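Long-range contact in beta-galactosidase (Bacillus circulans subsp. alkalophilus, PDB 3TTY), which hydrolyses terminal beta-D-galactosyl residues of beta-galactosides, as a trimeric TIM-barrel glycoside hydrolase: residues Val460-Lys465 / Gly489-Asn494. Sequence-based numbering, arbitrary orientation.
Sequences VMYMVK and GIVNEN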
ATOM      1  N   VAL A 460       2.251  25.163  16.232  1.00 14.98           N
ATOM      2  CA  VAL A 460       2.500  23.851  16.822  1.00 17.16           C
ATOM      3  C   VAL A 460       3.932  23.693  17.321  1.00 20.97           C
ATOM      4  O   VAL A 460       4.662  22.812  16.865  1.00 18.52           O
ATOM      5  CB  VAL A 460       2.188  22.727  15.822  1.00 19.05           C
ATOM      6  CG1 VAL A 460       1.973  21.422  16.545  1.00 22.49           C
ATOM      7  CG2 VAL A 460       0.952  23.075  15.008  1.00 17.83           C
ATOM      8  N   MET A 461       4.331  24.567  18.248  1.00 21.46           N
ATOM      9  CA  MET A 461       5.633  24.472  18.890  1.00 17.88           C
ATOM     10  C   MET A 461       5.500  23.429  19.990  1.00 19.73           C
ATOM     11  O   MET A 461       5.540  23.736  21.190  1.00 17.84           O
ATOM     12  CB  MET A 461       6.074  25.834  19.444  1.00 20.31           C
ATOM     13  CG  MET A 461       7.569  25.934  19.790  1.00 17.88           C
ATOM     14  SD  MET A 461       8.663  25.354  18.466  1.00 20.85           S
ATOM     15  CE  MET A 461       8.244  26.516  17.156  1.00 21.87           C
ATOM     16  N   TYR A 462       5.302  22.197  19.539  1.00 16.83           N
ATOM     17  CA  TYR A 462       5.174  21.017  20.370  1.00 16.47           C
ATOM     18  C   TYR A 462       6.394  20.820  21.263  1.00 16.52           C
ATOM     19  O   TYR A 462       6.262  20.674  22.480  1.00 17.91           O
ATOM     20  CB  TYR A 462       4.965  19.812  19.452  1.00 18.17           C
ATOM     21  CG  TYR A 462       5.060  18.446  20.094  1.00 18.92           C
ATOM     22  CD1 TYR A 462       4.012  17.932  20.864  1.00 19.08           C
ATOM     23  CD2 TYR A 462       6.175  17.641  19.883  1.00 18.83           C
ATOM     24  CE1 TYR A 462       4.100  16.661  21.429  1.00 19.66           C
ATOM     25  CE2 TYR A 462       6.265  16.382  20.433  1.00 18.36           C
ATOM     26  CZ  TYR A 462       5.233  15.893  21.206  1.00 18.55           C
ATOM     27  OH  TYR A 462       5.346  14.624  21.741  1.00 21.64           O
ATOM     28  N   MET A 463       7.582  20.843  20.665  1.00 17.64           N
ATOM     29  CA  MET A 463       8.814  20.775  21.445  1.00 20.23           C
ATOM     30  C   MET A 463       9.352  22.162  21.819  1.00 20.00           C
ATOM     31  O   MET A 463       9.586  23.013  20.955  1.00 17.95           O
ATOM     32  CB  MET A 463       9.899  19.979  20.714  1.00 17.09           C
ATOM     33  CG  MET A 463      11.298  20.089  21.375  1.00 17.82           C
ATOM     34  SD  MET A 463      12.560  19.224  20.407  1.00 16.81           S
ATOM     35  CE  MET A 463      11.825  17.596  20.393  1.00 14.52           C
ATOM     36  N   VAL A 464       9.551  22.369  23.117  1.00 17.98           N
ATOM     37  CA  VAL A 464      10.161  23.586  23.625  1.00 21.62           C
ATOM     38  C   VAL A 464      11.559  23.285  24.166  1.00 21.19           C
ATOM     39  O   VAL A 464      11.707  22.528  25.121  1.00 21.02           O
ATOM     40  CB  VAL A 464       9.290  24.223  24.708  1.00 22.96           C
ATOM     41  CG1 VAL A 464      10.039  25.351  25.400  1.00 20.99           C
ATOM     42  CG2 VAL A 464       7.998  24.738  24.082  1.00 18.84           C
ATOM     43  N   LYS A 465      12.575  23.869  23.530  1.00 22.49           N
ATOM     44  CA  LYS A 465      13.973  23.605  23.856  1.00 23.11           C
ATOM     45  C   LYS A 465      14.463  24.580  24.925  1.00 24.10           C
ATOM     46  O   LYS A 465      13.849  25.622  25.132  1.00 21.71           O
ATOM     47  CB  LYS A 465      14.844  23.730  22.602  1.00 19.82           C
ATOM     48  CG  LYS A 465      14.475  22.788  21.459  1.00 24.65           C
ATOM     49  CD  LYS A 465      15.379  23.052  20.266  1.00 24.97           C
ATOM     50  CE  LYS A 465      14.975  22.241  19.040  1.00 26.11           C
ATOM     51  NZ  LYS A 465      15.985  22.411  17.951  1.00 24.45           N
ATOM     52  N   GLY A 489       4.233  23.545  23.418  1.00 17.22           N
ATOM     53  CA  GLY A 489       4.769  23.493  24.768  1.00 18.31           C
ATOM     54  C   GLY A 489       4.464  22.200  25.503  1.00 16.42           C
ATOM     55  O   GLY A 489       4.320  22.187  26.719  1.00 19.89           O
ATOM     56  N   ILE A 490       4.374  21.101  24.768  1.00 19.31           N
ATOM     57  CA  ILE A 490       4.026  19.828  25.373  1.00 16.34           C
ATOM     58  C   ILE A 490       5.262  19.103  25.917  1.00 20.25           C
ATOM     59  O   ILE A 490       5.232  18.588  27.029  1.00 22.12           O
ATOM     60  CB  ILE A 490       3.274  18.928  24.389  1.00 20.07           C
ATOM     61  CG1 ILE A 490       2.123  19.702  23.722  1.00 21.68           C
ATOM     62  CG2 ILE A 490       2.783  17.663  25.089  1.00 18.63           C
ATOM     63  CD1 ILE A 490       1.015  20.172  24.696  1.00 19.42           C
ATOM     64  N   VAL A 491       6.357  19.095  25.160  1.00 17.40           N
ATOM     65  CA  VAL A 491       7.544  18.328  25.554  1.00 19.33           C
ATOM     66  C   VAL A 491       8.849  19.123  25.555  1.00 20.20           C
ATOM     67  O   VAL A 491       8.906  20.248  25.054  1.00 18.69           O
ATOM     68  CB  VAL A 491       7.746  17.108  24.641  1.00 18.57           C
ATOM     69  CG1 VAL A 491       6.536  16.169  24.721  1.00 17.00           C
ATOM     70  CG2 VAL A 491       8.004  17.562  23.197  1.00 17.34           C
ATOM     71  N   ASN A 492       9.897  18.528  26.122  1.00 17.14           N
ATOM     72  CA  ASN A 492      11.229  19.109  26.025  1.00 20.21           C
ATOM     73  C   ASN A 492      12.038  18.431  24.921  1.00 19.51           C
ATOM     74  O   ASN A 492      11.495  17.700  24.109  1.00 16.99           O
ATOM     75  CB  ASN A 492      11.981  19.027  27.355  1.00 17.28           C
ATOM     76  CG  ASN A 492      12.405  17.612  27.698  1.00 22.45           C
ATOM     77  OD1 ASN A 492      12.145  16.665  26.944  1.00 20.77           O
ATOM     78  ND2 ASN A 492      13.068  17.457  28.842  1.00 20.26           N
ATOM     79  N   GLU A 493      13.338  18.681  24.919  1.00 18.78           N
ATOM     80  CA  GLU A 493      14.244  18.229  23.869  1.00 20.82           C
ATOM     81  C   GLU A 493      14.331  16.714  23.737  1.00 21.56           C
ATOM     82  O   GLU A 493      14.809  16.212  22.732  1.00 21.82           O
ATOM     83  CB  GLU A 493      15.634  18.777  24.163  1.00 24.21           C
ATOM     84  CG  GLU A 493      15.817  19.033  25.654  1.00 29.88           C
ATOM     85  CD  GLU A 493      17.261  19.119  26.040  1.00 45.89           C
ATOM     86  OE1 GLU A 493      18.102  19.127  25.110  1.00 48.91           O
ATOM     87  OE2 GLU A 493      17.553  19.179  27.262  1.00 40.65           O
ATOM     88  N   ASN A 494      13.888  15.981  24.752  1.00 20.81           N
ATOM     89  CA  ASN A 494      13.902  14.526  24.662  1.00 18.07           C
ATOM     90  C   ASN A 494      12.523  13.937  24.443  1.00 18.58           C
ATOM     91  O   ASN A 494      12.334  12.743  24.572  1.00 17.78           O
ATOM     92  CB  ASN A 494      14.561  13.899  25.888  1.00 18.43           C
ATOM     93  CG  ASN A 494      16.018  14.282  26.017  1.00 22.28           C
ATOM     94  OD1 ASN A 494      16.426  14.860  27.011  1.00 21.44           O
ATOM     95  ND2 ASN A 494      16.809  13.967  24.997  1.00 29.29           N
TER
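Gly489 N donates to O of Met461, the centre of an inverse gamma turn, at 2.6 Å and 166° at the hydrogen. Tyr462 O accepts two backbone donors from 489-494: Val491 N at 3.1 Å in a nearly straight bond (176°), and Ile490 N at 3.0 Å, bent at the hydrogen but lying in the carbonyl plane on a lone pair. Val491 is gripped a second time, its O receiving Val464 N at 2.9 Å; these two bonds flank Met463 and make a single parallel-type bridge between Met463 and Val491. The segments lie in the loops that follow the adjacent parallel strands 455-458 and 481-485 in the trimerisation domain, and the bonds tie these loops together beyond the strand ends. Outward from these backbone bonds, Tyr462 CG stands anti to the backbone N (chi1 169°), and Val491 CG2 lies over one ring face, 3.9 Å from the centroid, a CH-pi contact offset toward the rim. Ile490 CB approaches Tyr462 CD1 obliquely at 3.7 Å. The tyrosine OH bonds to Asp495 and to Tyr357 OH of the second subunit; an alanine here would probably leave Val491 CG2 without its aromatic partner and both hydroxyl partners without their mate. Val464 CG2 packs 3.5 Å from Gly489 CA.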